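Side-chain contacts in glypican-1 (PDB 4YWT), which carries heparan sulfate chains at the cell surface, binds collagen through them, and takes part in Schwann cell myelination: residues C255-C258 with A264-C267; R138-L143 with A163-R168; L298-F303 with K376-A381; D90-L95 with D231-V236. The protein carries 3 engineered substitutions. All coordinates share one frame; numbering follows the deposited sequence. Where two conformers were deposited one is given.

Contact 1. Residues C255-C258 with A264-C267; sequences CAHC and ARPC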
loop_
_atom_site.group_PDB
_atom_site.type_symbol
_atom_site.label_atom_id
_atom_site.label_comp_id
_atom_site.label_asym_id
_atom_site.label_seq_id
_atom_site.Cartn_x
_atom_site.Cartn_y
_atom_site.Cartn_z
ATOM N N CYS A 255 -35.623 8.145 1.019
ATOM C CA CYS A 255 -36.601 9.116 1.496
ATOM C C CYS A 255 -37.259 9.832 0.322
ATOM O O CYS A 255 -38.353 10.382 0.454
ATOM C CB CYS A 255 -35.957 10.125 2.447
ATOM S SG CYS A 255 -36.008 9.622 4.182
ATOM N N ALA A 256 -36.585 9.823 -0.823
ATOM C CA ALA A 256 -37.174 10.329 -2.055
ATOM C C ALA A 256 -38.372 9.466 -2.425
ATOM O O ALA A 256 -39.426 9.972 -2.812
ATOM C CB ALA A 256 -36.150 10.340 -3.177
ATOM N N HIS A 257 -38.196 8.157 -2.294
ATOM C CA HIS A 257 -39.260 7.200 -2.562
ATOM C C HIS A 257 -40.432 7.424 -1.614
ATOM O O HIS A 257 -41.584 7.492 -2.040
ATOM C CB HIS A 257 -38.747 5.762 -2.428
ATOM C CG HIS A 257 -37.660 5.408 -3.397
ATOM N ND1 HIS A 257 -36.613 6.254 -3.691
ATOM C CD2 HIS A 257 -37.458 4.290 -4.136
ATOM C CE1 HIS A 257 -35.815 5.676 -4.570
ATOM N NE2 HIS A 257 -36.305 4.484 -4.858
ATOM N N CYS A 258 -40.124 7.550 -0.329
ATOM C CA CYS A 258 -41.153 7.687 0.695
ATOM C C CYS A 258 -41.936 8.991 0.575
ATOM O O CYS A 258 -43.124 9.031 0.883
ATOM C CB CYS A 258 -40.528 7.582 2.089
ATOM S SG CYS A 258 -39.957 5.922 2.519
ATOM N N ALA A 264 -36.758 10.417 -8.439
ATOM C CA ALA A 264 -35.768 11.434 -8.107
ATOM C C ALA A 264 -34.484 10.800 -7.582
ATOM O O ALA A 264 -34.523 9.863 -6.783
ATOM C CB ALA A 264 -36.331 12.412 -7.088
ATOM N N ARG A 265 -33.350 11.320 -8.034
ATOM C CA ARG A 265 -32.053 10.825 -7.595
ATOM C C ARG A 265 -31.313 11.915 -6.824
ATOM O O ARG A 265 -31.512 13.102 -7.081
ATOM C CB ARG A 265 -31.231 10.343 -8.795
ATOM C CG ARG A 265 -31.584 8.933 -9.240
ATOM C CD ARG A 265 -31.197 7.921 -8.172
ATOM N NE ARG A 265 -31.737 6.591 -8.435
ATOM C CZ ARG A 265 -32.611 5.973 -7.647
ATOM N NH1 ARG A 265 -33.045 6.566 -6.542
ATOM N NH2 ARG A 265 -33.051 4.762 -7.960
ATOM N N PRO A 266 -30.459 11.511 -5.870
ATOM C CA PRO A 266 -29.803 12.467 -4.971
ATOM C C PRO A 266 -28.858 13.427 -5.680
ATOM O O PRO A 266 -28.187 13.044 -6.636
ATOM C CB PRO A 266 -29.013 11.565 -4.013
ATOM C CG PRO A 266 -29.670 10.233 -4.101
ATOM C CD PRO A 266 -30.137 10.118 -5.514
ATOM N N CYS A 267 -28.819 14.670 -5.213
ATOM C CA CYS A 267 -27.865 15.633 -5.738
ATOM C C CYS A 267 -26.444 15.217 -5.360
ATOM O O CYS A 267 -26.207 14.723 -4.259
ATOM C CB CYS A 267 -28.177 17.042 -5.225
ATOM S SG CYS A 267 -29.735 17.733 -5.847
#
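His257 and Arg265 meet edge to edge: NH1 of the guanidinium lies 3.5 Å from CE1 of the imidazole, close to the plane of the ring. The two flat groups are turned only 18° against each other, so neither lies over the other's face and no cation-pi stack forms. Nor is there a hydrogen bond, because the atom that NH1 meets is a ring carbon. From Arg265 NH1 to His257 NE2 the gap is 4.2 Å; if the histidine were protonated, this proximity would probably be unfavourable.

Arg265 has to double back to get there. Its CB leaves the backbone pointing away from residues 255-258, and a bend at chi2 (-66°) swings the guanidinium round to the histidine. The imidazole, for its part, is set edge-to-face against Tyr254, the residue just before the short helix 255-258.

Beside this pair the backbones make their nearest approach, at Ala256 and Ala264. Ala256 CB, pointing toward the loop, packs against Ala264 CB at 4.4 Å and lies 4.0 Å from the carbonyl oxygen Ala264 O. Both alanines also touch Trp415 of the short strand 414-415, which pairs by backbone hydrogen bonds with Arg265 and Cys267.

Cysteines at the segment ends staple the region to distant parts of the chain: Cys255 to Cys61, Cys258 to Cys68 and Cys267 to Cys414. Short helices and loops pinned by several disulfides are consistent with the cysteine-rich lobe of the glypican fold.

Contact 2. Residues R138-L143 with A163-R168; sequences RAFRDL and AEFWAR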
loop_
_atom_site.group_PDB
_atom_site.type_symbol
_atom_site.label_atom_id
_atom_site.label_comp_id
_atom_site.label_asym_id
_atom_site.label_seq_id
_atom_site.Cartn_x
_atom_site.Cartn_y
_atom_site.Cartn_z
ATOM N N ARG A 138 31.477 -22.434 0.075
ATOM C CA ARG A 138 30.653 -22.273 1.266
ATOM C C ARG A 138 30.713 -20.840 1.777
ATOM O O ARG A 138 29.763 -20.360 2.384
ATOM C CB ARG A 138 31.079 -23.236 2.377
ATOM C CG ARG A 138 30.098 -23.246 3.541
ATOM C CD ARG A 138 30.663 -23.883 4.793
ATOM N NE ARG A 138 29.852 -23.530 5.954
ATOM C CZ ARG A 138 30.039 -24.013 7.178
ATOM N NH1 ARG A 138 31.012 -24.884 7.410
ATOM N NH2 ARG A 138 29.246 -23.628 8.169
ATOM N N ALA A 139 31.829 -20.160 1.536
ATOM C CA ALA A 139 31.958 -18.763 1.932
ATOM C C ALA A 139 30.951 -17.903 1.174
ATOM O O ALA A 139 30.238 -17.087 1.766
ATOM C CB ALA A 139 33.373 -18.267 1.692
ATOM N N PHE A 140 30.886 -18.102 -0.139
ATOM C CA PHE A 140 29.970 -17.350 -0.989
ATOM C C PHE A 140 28.514 -17.696 -0.685
ATOM O O PHE A 140 27.657 -16.809 -0.593
ATOM C CB PHE A 140 30.282 -17.611 -2.464
ATOM C CG PHE A 140 31.665 -17.186 -2.873
ATOM C CD1 PHE A 140 31.973 -15.845 -3.030
ATOM C CD2 PHE A 140 32.655 -18.126 -3.102
ATOM C CE1 PHE A 140 33.244 -15.448 -3.406
ATOM C CE2 PHE A 140 33.929 -17.736 -3.477
ATOM C CZ PHE A 140 34.223 -16.395 -3.630
ATOM N N ARG A 141 28.241 -18.989 -0.527
ATOM C CA ARG A 141 26.905 -19.459 -0.173
ATOM C C ARG A 141 26.445 -18.829 1.141
ATOM O O ARG A 141 25.303 -18.373 1.265
ATOM C CB ARG A 141 26.889 -20.987 -0.078
ATOM C CG ARG A 141 25.574 -21.588 0.393
ATOM C CD ARG A 141 25.527 -23.081 0.092
ATOM N NE ARG A 141 25.418 -23.340 -1.341
ATOM C CZ ARG A 141 25.567 -24.536 -1.903
ATOM N NH1 ARG A 141 25.841 -25.594 -1.153
ATOM N NH2 ARG A 141 25.448 -24.674 -3.217
ATOM N N ASP A 142 27.356 -18.794 2.110
ATOM C CA ASP A 142 27.100 -18.161 3.398
ATOM C C ASP A 142 26.823 -16.674 3.231
ATOM O O ASP A 142 25.918 -16.134 3.865
ATOM C CB ASP A 142 28.282 -18.367 4.350
ATOM C CG ASP A 142 28.299 -19.750 4.972
ATOM O OD1 ASP A 142 27.210 -20.333 5.159
ATOM O OD2 ASP A 142 29.401 -20.254 5.277
ATOM N N LEU A 143 27.602 -16.013 2.379
ATOM C CA LEU A 143 27.383 -14.595 2.115
ATOM C C LEU A 143 25.979 -14.352 1.565
ATOM O O LEU A 143 25.282 -13.434 2.003
ATOM C CB LEU A 143 28.432 -14.051 1.143
ATOM C CG LEU A 143 28.282 -12.568 0.794
ATOM C CD1 LEU A 143 28.203 -11.723 2.057
ATOM C CD2 LEU A 143 29.422 -12.101 -0.095
ATOM N N ALA A 163 32.808 -7.216 5.979
ATOM C CA ALA A 163 34.170 -7.034 6.478
ATOM C C ALA A 163 34.749 -8.380 6.907
ATOM O O ALA A 163 35.849 -8.765 6.493
ATOM C CB ALA A 163 34.192 -6.046 7.633
ATOM N N GLU A 164 33.983 -9.096 7.726
ATOM C CA GLU A 164 34.345 -10.435 8.172
ATOM C C GLU A 164 34.560 -11.363 6.979
ATOM O O GLU A 164 35.581 -12.056 6.886
ATOM C CB GLU A 164 33.255 -10.994 9.092
ATOM C CG GLU A 164 33.465 -12.438 9.516
ATOM C CD GLU A 164 34.553 -12.589 10.565
ATOM O OE1 GLU A 164 34.963 -11.568 11.160
ATOM O OE2 GLU A 164 34.999 -13.733 10.795
ATOM N N PHE A 165 33.586 -11.352 6.071
ATOM C CA PHE A 165 33.624 -12.148 4.848
ATOM C C PHE A 165 34.925 -11.968 4.072
ATOM O O PHE A 165 35.560 -12.942 3.675
ATOM C CB PHE A 165 32.431 -11.789 3.954
ATOM C CG PHE A 165 32.594 -12.219 2.523
ATOM C CD1 PHE A 165 32.408 -13.542 2.157
ATOM C CD2 PHE A 165 32.934 -11.298 1.544
ATOM C CE1 PHE A 165 32.559 -13.939 0.843
ATOM C CE2 PHE A 165 33.090 -11.690 0.229
ATOM C CZ PHE A 165 32.901 -13.012 -0.123
ATOM N N TRP A 166 35.313 -10.714 3.867
ATOM C CA TRP A 166 36.502 -10.373 3.102
ATOM C C TRP A 166 37.766 -10.741 3.857
ATOM O O TRP A 166 38.745 -11.178 3.253
ATOM C CB TRP A 166 36.517 -8.881 2.753
ATOM C CG TRP A 166 35.506 -8.501 1.719
ATOM C CD1 TRP A 166 34.456 -7.644 1.870
ATOM C CD2 TRP A 166 35.444 -8.976 0.370
ATOM N NE1 TRP A 166 33.744 -7.555 0.699
ATOM C CE2 TRP A 166 34.331 -8.363 -0.238
ATOM C CE3 TRP A 166 36.223 -9.860 -0.383
ATOM C CZ2 TRP A 166 33.979 -8.602 -1.563
ATOM C CZ3 TRP A 166 35.871 -10.098 -1.699
ATOM C CH2 TRP A 166 34.758 -9.472 -2.274
ATOM N N ALA A 167 37.747 -10.559 5.175
ATOM C CA ALA A 167 38.878 -10.973 6.000
ATOM C C ALA A 167 39.146 -12.468 5.831
ATOM O O ALA A 167 40.232 -12.880 5.386
ATOM C CB ALA A 167 38.620 -10.639 7.461
ATOM N N ARG A 168 38.141 -13.273 6.167
ATOM C CA ARG A 168 38.274 -14.726 6.105
ATOM C C ARG A 168 38.585 -15.211 4.690
ATOM O O ARG A 168 39.399 -16.123 4.501
ATOM C CB ARG A 168 37.001 -15.396 6.626
ATOM C CG ARG A 168 36.555 -14.927 8.008
ATOM C CD ARG A 168 37.510 -15.370 9.116
ATOM N NE ARG A 168 38.672 -14.492 9.249
ATOM C CZ ARG A 168 38.675 -13.350 9.928
ATOM N NH1 ARG A 168 37.577 -12.936 10.544
ATOM N NH2 ARG A 168 39.781 -12.619 9.994
#
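On the helix that sets Phe165 against Leu143, Arg168 NH1 donates to Glu164 OE2 at 2.7 Å, one turn back. The carboxylate oxygen lies almost in the guanidinium plane, yet the N-H comes to it from well above the carboxylate plane, about 50° out. Arg168 NE has a second acidic partner in Glu171, which helps to fix the rotation of the guanidinium. This ion-pair network stays within helix 158-177; no hydrogen bond crosses between the two segments, whose side-chain contacts are apolar.

Phe165 carries the contact. With CG anti to the backbone N (chi1 162°), its ring stands out toward helix 137-152, and Leu143 CD2 sits over the middle of one face, 3.6 Å from the centroid and almost on the ring normal, a clear CH-pi contact.

Helices 137-152 and 158-177 form an antiparallel pair in the elongated all-helical glypican core, the short segments running at 177° with axes 11.0 Å apart. Phe140 starts out pointing away, but its ring reaches back, and CE1 comes to the edge of the Phe165 ring, 4.1 Å from Phe165 CZ. Ala139 CB keeps a looser 4.5 Å from Phe165 CE1. Phe165 CE2 in turn sits over the centre of one face of the Trp166 indole, 3.4 Å above its plane, and Leu320 of helix 316-328 touches both Phe140 and Trp166.

Contact 3. Residues L298-F303 with K376-A381; sequences LITDKF and KLVSEA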
loop_
_atom_site.group_PDB
_atom_site.type_symbol
_atom_site.label_atom_id
_atom_site.label_comp_id
_atom_site.label_asym_id
_atom_site.label_seq_id
_atom_site.Cartn_x
_atom_site.Cartn_y
_atom_site.Cartn_z
ATOM N N LEU A 298 9.599 7.610 -3.167
ATOM C CA LEU A 298 10.966 8.115 -3.071
ATOM C C LEU A 298 12.014 7.017 -2.910
ATOM O O LEU A 298 13.083 7.089 -3.515
ATOM C CB LEU A 298 11.086 9.102 -1.908
ATOM C CG LEU A 298 10.755 10.557 -2.239
ATOM C CD1 LEU A 298 10.999 11.450 -1.032
ATOM C CD2 LEU A 298 11.575 11.023 -3.433
ATOM N N ILE A 299 11.712 6.007 -2.098
ATOM C CA ILE A 299 12.700 4.981 -1.767
ATOM C C ILE A 299 13.112 4.141 -2.982
ATOM O O ILE A 299 14.205 3.572 -3.003
ATOM C CB ILE A 299 12.183 4.041 -0.647
ATOM C CG1 ILE A 299 13.338 3.240 -0.037
ATOM C CG2 ILE A 299 11.097 3.114 -1.165
ATOM C CD1 ILE A 299 14.395 4.100 0.623
ATOM N N THR A 300 12.255 4.083 -3.998
ATOM C CA THR A 300 12.529 3.266 -5.180
ATOM C C THR A 300 13.746 3.758 -5.958
ATOM O O THR A 300 14.372 2.994 -6.690
ATOM C CB THR A 300 11.318 3.224 -6.136
ATOM O OG1 THR A 300 11.045 4.539 -6.633
ATOM C CG2 THR A 300 10.093 2.686 -5.419
ATOM N N ASP A 301 14.078 5.036 -5.799
ATOM C CA ASP A 301 15.245 5.608 -6.461
ATOM C C ASP A 301 16.530 4.956 -5.961
ATOM O O ASP A 301 17.508 4.832 -6.702
ATOM C CB ASP A 301 15.306 7.122 -6.236
ATOM C CG ASP A 301 14.227 7.870 -6.995
ATOM O OD1 ASP A 301 13.734 7.339 -8.013
ATOM O OD2 ASP A 301 13.874 8.991 -6.574
ATOM N N LYS A 302 16.510 4.531 -4.701
ATOM C CA LYS A 302 17.691 3.975 -4.049
ATOM C C LYS A 302 17.980 2.540 -4.476
ATOM O O LYS A 302 18.975 1.955 -4.050
ATOM C CB LYS A 302 17.535 4.039 -2.527
ATOM C CG LYS A 302 17.457 5.450 -1.979
ATOM C CD LYS A 302 18.591 6.304 -2.521
ATOM C CE LYS A 302 18.733 7.602 -1.742
ATOM N NZ LYS A 302 19.915 8.386 -2.195
ATOM N N PHE A 303 17.117 1.977 -5.316
ATOM C CA PHE A 303 17.329 0.623 -5.821
ATOM C C PHE A 303 18.556 0.585 -6.728
ATOM O O PHE A 303 19.193 -0.457 -6.890
ATOM C CB PHE A 303 16.094 0.115 -6.574
ATOM C CG PHE A 303 14.889 -0.112 -5.695
ATOM C CD1 PHE A 303 14.974 0.018 -4.316
ATOM C CD2 PHE A 303 13.671 -0.463 -6.255
ATOM C CE1 PHE A 303 13.866 -0.191 -3.515
ATOM C CE2 PHE A 303 12.559 -0.675 -5.457
ATOM C CZ PHE A 303 12.657 -0.539 -4.087
ATOM N N LYS A 376 10.613 -1.488 -14.825
ATOM C CA LYS A 376 9.222 -1.534 -15.260
ATOM C C LYS A 376 8.297 -1.685 -14.059
ATOM O O LYS A 376 7.262 -1.009 -13.959
ATOM C CB LYS A 376 8.997 -2.683 -16.244
ATOM C CG LYS A 376 9.760 -2.550 -17.549
ATOM C CD LYS A 376 9.266 -3.565 -18.567
ATOM C CE LYS A 376 10.133 -3.575 -19.813
ATOM N NZ LYS A 376 10.290 -2.205 -20.376
ATOM N N LEU A 377 8.682 -2.578 -13.151
ATOM C CA LEU A 377 7.939 -2.786 -11.916
ATOM C C LEU A 377 7.840 -1.491 -11.121
ATOM O O LEU A 377 6.792 -1.178 -10.561
ATOM C CB LEU A 377 8.595 -3.873 -11.065
ATOM C CG LEU A 377 8.387 -5.316 -11.523
ATOM C CD1 LEU A 377 9.182 -6.266 -10.642
ATOM C CD2 LEU A 377 6.910 -5.674 -11.511
ATOM N N VAL A 378 8.934 -0.736 -11.086
ATOM C CA VAL A 378 8.966 0.527 -10.359
ATOM C C VAL A 378 8.067 1.573 -11.019
ATOM O O VAL A 378 7.357 2.301 -10.331
ATOM C CB VAL A 378 10.411 1.068 -10.236
ATOM C CG1 VAL A 378 10.417 2.561 -9.946
ATOM C CG2 VAL A 378 11.159 0.316 -9.147
ATOM N N SER A 379 8.083 1.636 -12.348
ATOM C CA SER A 379 7.205 2.557 -13.070
ATOM C C SER A 379 5.734 2.252 -12.790
ATOM O O SER A 379 4.958 3.141 -12.410
ATOM C CB SER A 379 7.473 2.493 -14.576
ATOM O OG SER A 379 8.655 3.195 -14.917
ATOM N N GLU A 380 5.360 0.989 -12.978
ATOM C CA GLU A 380 3.991 0.553 -12.725
ATOM C C GLU A 380 3.571 0.838 -11.283
ATOM O O GLU A 380 2.474 1.345 -11.032
ATOM C CB GLU A 380 3.841 -0.939 -13.036
ATOM C CG GLU A 380 2.579 -1.580 -12.477
ATOM C CD GLU A 380 1.314 -1.100 -13.166
ATOM O OE1 GLU A 380 1.416 -0.484 -14.248
ATOM O OE2 GLU A 380 0.216 -1.342 -12.624
ATOM N N ALA A 381 4.457 0.524 -10.344
ATOM C CA ALA A 381 4.180 0.716 -8.925
ATOM C C ALA A 381 3.991 2.189 -8.578
ATOM O O ALA A 381 3.093 2.540 -7.818
ATOM C CB ALA A 381 5.294 0.117 -8.084
#
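Val378 divides its two methyl groups between Thr300 and Phe303, and everything that passes between the segments runs through this one valine. The contacts are van der Waals in kind. CG1, which is anti to the backbone N (chi1 160°), lies 3.9 Å from Thr300 OG1 and 4.0 Å from Thr300 CB; the two beta-branched side chains overlap side by side, pointing in opposite senses. CG2 goes to the aromatic ring, 3.9 Å from Phe303 CD2 and 4.1 Å from Phe303 CE2, approaching it at a slant.

The ring owes part of its placing to its own segment. Thr300 CA sits over the centre of one ring face, 3.8 Å above the plane, so the phenyl group of Phe303 folds back beneath the threonine and both present a surface to Val378.

Polar bonding here serves each backbone separately; no hydrogen bond crosses. Thr300 OG1 is bonded to Val297 O, one turn earlier, which satisfies the hydroxyl and leaves its contact with the valine methyl purely steric. Through residues 298-303 the backbone bonds reach three residues back, as from Phe303 N to Thr300 O at 3.2 Å. Helix 373-387 keeps the ordinary four-residue spacing.

Phe303 meets Phe110 of helix 70-129 edge-to-face and rests on Ala218 of helix 204-236, while Thr300 touches Phe222 of that same helix. Helix 373-387 packs against residues 298-303 on one side, while its Leu377 and Ala381 sit against Phe106 of helix 70-129.

Contact 4. Residues D90-L95 with D231-V236; sequences DSSRVL and DVVRKV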
loop_
_atom_site.group_PDB
_atom_site.type_symbol
_atom_site.label_atom_id
_atom_site.label_comp_id
_atom_site.label_asym_id
_atom_site.label_seq_id
_atom_site.Cartn_x
_atom_site.Cartn_y
_atom_site.Cartn_z
ATOM N N ASP A 90 -16.247 -3.256 -1.281
ATOM C CA ASP A 90 -15.844 -3.590 -2.646
ATOM C C ASP A 90 -14.648 -2.744 -3.076
ATOM O O ASP A 90 -13.626 -3.278 -3.540
ATOM C CB ASP A 90 -17.006 -3.396 -3.625
ATOM C CG ASP A 90 -17.899 -4.619 -3.722
ATOM O OD1 ASP A 90 -17.845 -5.475 -2.812
ATOM O OD2 ASP A 90 -18.648 -4.731 -4.715
ATOM N N SER A 91 -14.774 -1.428 -2.916
ATOM C CA SER A 91 -13.670 -0.524 -3.249
ATOM C C SER A 91 -12.400 -0.905 -2.474
ATOM O O SER A 91 -11.292 -1.037 -3.048
ATOM C CB SER A 91 -14.066 0.925 -2.954
ATOM O OG SER A 91 -13.278 1.835 -3.702
ATOM N N SER A 92 -12.579 -1.101 -1.168
ATOM C CA SER A 92 -11.496 -1.551 -0.304
ATOM C C SER A 92 -10.862 -2.836 -0.830
ATOM O O SER A 92 -9.642 -2.977 -0.826
ATOM C CB SER A 92 -11.998 -1.769 1.124
ATOM O OG SER A 92 -10.973 -2.308 1.939
ATOM N N ARG A 93 -11.696 -3.762 -1.290
ATOM C CA ARG A 93 -11.208 -5.033 -1.819
ATOM C C ARG A 93 -10.353 -4.827 -3.063
ATOM O O ARG A 93 -9.318 -5.482 -3.231
ATOM C CB ARG A 93 -12.376 -5.968 -2.129
ATOM C CG ARG A 93 -12.565 -7.063 -1.096
ATOM C CD ARG A 93 -13.928 -7.724 -1.212
ATOM N NE ARG A 93 -14.147 -8.685 -0.134
ATOM C CZ ARG A 93 -15.300 -9.302 0.099
ATOM N NH1 ARG A 93 -16.353 -9.059 -0.669
ATOM N NH2 ARG A 93 -15.400 -10.161 1.105
ATOM N N VAL A 94 -10.785 -3.917 -3.933
ATOM C CA VAL A 94 -9.980 -3.562 -5.099
ATOM C C VAL A 94 -8.596 -3.053 -4.676
ATOM O O VAL A 94 -7.553 -3.584 -5.120
ATOM C CB VAL A 94 -10.680 -2.495 -5.964
ATOM C CG1 VAL A 94 -9.728 -1.946 -7.017
ATOM C CG2 VAL A 94 -11.927 -3.075 -6.614
ATOM N N LEU A 95 -8.586 -2.041 -3.805
ATOM C CA LEU A 95 -7.311 -1.466 -3.357
ATOM C C LEU A 95 -6.385 -2.523 -2.738
ATOM O O LEU A 95 -5.188 -2.608 -3.064
ATOM C CB LEU A 95 -7.559 -0.339 -2.353
ATOM C CG LEU A 95 -6.311 0.334 -1.776
ATOM C CD1 LEU A 95 -5.455 0.922 -2.885
ATOM C CD2 LEU A 95 -6.700 1.408 -0.778
ATOM N N ASP A 231 -2.102 -4.053 5.213
ATOM C CA ASP A 231 -2.706 -4.347 6.511
ATOM C C ASP A 231 -3.603 -3.211 7.000
ATOM O O ASP A 231 -4.669 -3.452 7.570
ATOM C CB ASP A 231 -1.623 -4.640 7.551
ATOM C CG ASP A 231 -1.016 -6.017 7.386
ATOM O OD1 ASP A 231 -1.664 -6.880 6.755
ATOM O OD2 ASP A 231 0.106 -6.240 7.887
ATOM N N VAL A 232 -3.165 -1.976 6.773
ATOM C CA VAL A 232 -3.937 -0.803 7.159
ATOM C C VAL A 232 -5.274 -0.791 6.435
ATOM O O VAL A 232 -6.313 -0.606 7.061
ATOM C CB VAL A 232 -3.181 0.510 6.864
ATOM C CG1 VAL A 232 -4.134 1.697 6.908
ATOM C CG2 VAL A 232 -2.043 0.702 7.855
ATOM N N VAL A 233 -5.251 -1.001 5.121
ATOM C CA VAL A 233 -6.499 -1.047 4.361
ATOM C C VAL A 233 -7.407 -2.172 4.865
ATOM O O VAL A 233 -8.602 -1.959 5.121
ATOM C CB VAL A 233 -6.237 -1.235 2.856
ATOM C CG1 VAL A 233 -7.549 -1.440 2.106
ATOM C CG2 VAL A 233 -5.482 -0.038 2.303
ATOM N N ARG A 234 -6.829 -3.362 5.020
ATOM C CA ARG A 234 -7.575 -4.524 5.502
ATOM C C ARG A 234 -8.250 -4.273 6.853
ATOM O O ARG A 234 -9.372 -4.719 7.088
ATOM C CB ARG A 234 -6.651 -5.741 5.606
ATOM C CG ARG A 234 -7.306 -6.969 6.223
ATOM C CD ARG A 234 -6.319 -8.116 6.375
ATOM N NE ARG A 234 -5.135 -7.731 7.139
ATOM C CZ ARG A 234 -5.068 -7.724 8.466
ATOM N NH1 ARG A 234 -6.121 -8.081 9.188
ATOM N NH2 ARG A 234 -3.947 -7.359 9.072
ATOM N N LYS A 235 -7.564 -3.552 7.735
ATOM C CA LYS A 235 -8.080 -3.299 9.076
ATOM C C LYS A 235 -9.118 -2.179 9.093
ATOM O O LYS A 235 -10.134 -2.272 9.783
ATOM C CB LYS A 235 -6.927 -2.969 10.026
ATOM C CG LYS A 235 -6.074 -4.175 10.381
ATOM C CD LYS A 235 -4.781 -3.768 11.063
ATOM C CE LYS A 235 -3.923 -4.984 11.374
ATOM N NZ LYS A 235 -2.478 -4.641 11.475
ATOM N N VAL A 236 -8.854 -1.123 8.329
ATOM C CA VAL A 236 -9.763 0.014 8.228
ATOM C C VAL A 236 -11.087 -0.406 7.597
ATOM O O VAL A 236 -12.150 0.087 7.979
ATOM C CB VAL A 236 -9.131 1.163 7.410
ATOM C CG1 VAL A 236 -10.176 2.200 7.022
ATOM C CG2 VAL A 236 -8.003 1.808 8.199
#
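Val233 is the residue of segment 231-236 that Ser92 and Leu95 pack against, with the residues on either side of it turned to other tasks. Asp231 opens the segment with its carboxylate engaged by a neighbour on its own helix: OD1 takes a long, weak hydrogen bond of 3.3 Å from Arg234 NH2, part of a salt bridge three residues on. Val232 faces elsewhere, on to Gln455 of helix 450-471.

Val233 then points toward helix 70-129, and its methyl groups part company. CG1, anti to the backbone N (chi1 174°), comes within 3.5 Å of Ser92 OG and 3.9 Å of the carbonyl oxygen Ser92 O, so one branch is pressed against polar atoms without any bond being made. CG2 takes the apolar side, 3.6 Å from Leu95 CD2 and 4.2 Å from Leu95 CG. The leucine crosses the valine at a slant, and its CD2 also lies 4.1 Å from Val233 CG1, so it bears mainly on CG2. The backbones are nearest at Ser92 and Val233, 6.9 Å from CA to CA, an approach the small serine probably eases. This is helix-on-helix packing in the middle of the elongated glypican core, where the last turns of helix 204-236 pack on helix 70-129.

Arg234 starts away from the contact and touches Gln96, one turn beyond Ser92. Lys235, like Val232, packs on Gln455. Val236 lies against Trp392 of helix 391-404, the tryptophan that Val233 touches too, and it also reaches Ile452 of helix 450-471.

In the fold
The four contacts are strung along an elongated, mostly helical molecule. Contacts 1 and 2 lie on opposite sides of the chain's centre, their own centres 72 Å apart, whereas contacts 3 and 4 sit nearer the middle, with nearest atoms about 10 Å apart. Helix 70-129 ties the latter two together: it supplies residues 90-95 to contact 4 and packs on both segments of contact 3. Along the chain, contact 2 falls between the two segments of contact 4. No enzyme site is involved. A bound calcium ion lies about 9 Å from the Leu95 side chain, and the N-acetylglucosamine attached to Asn115 lies about 14 Å from the Leu143 side chain.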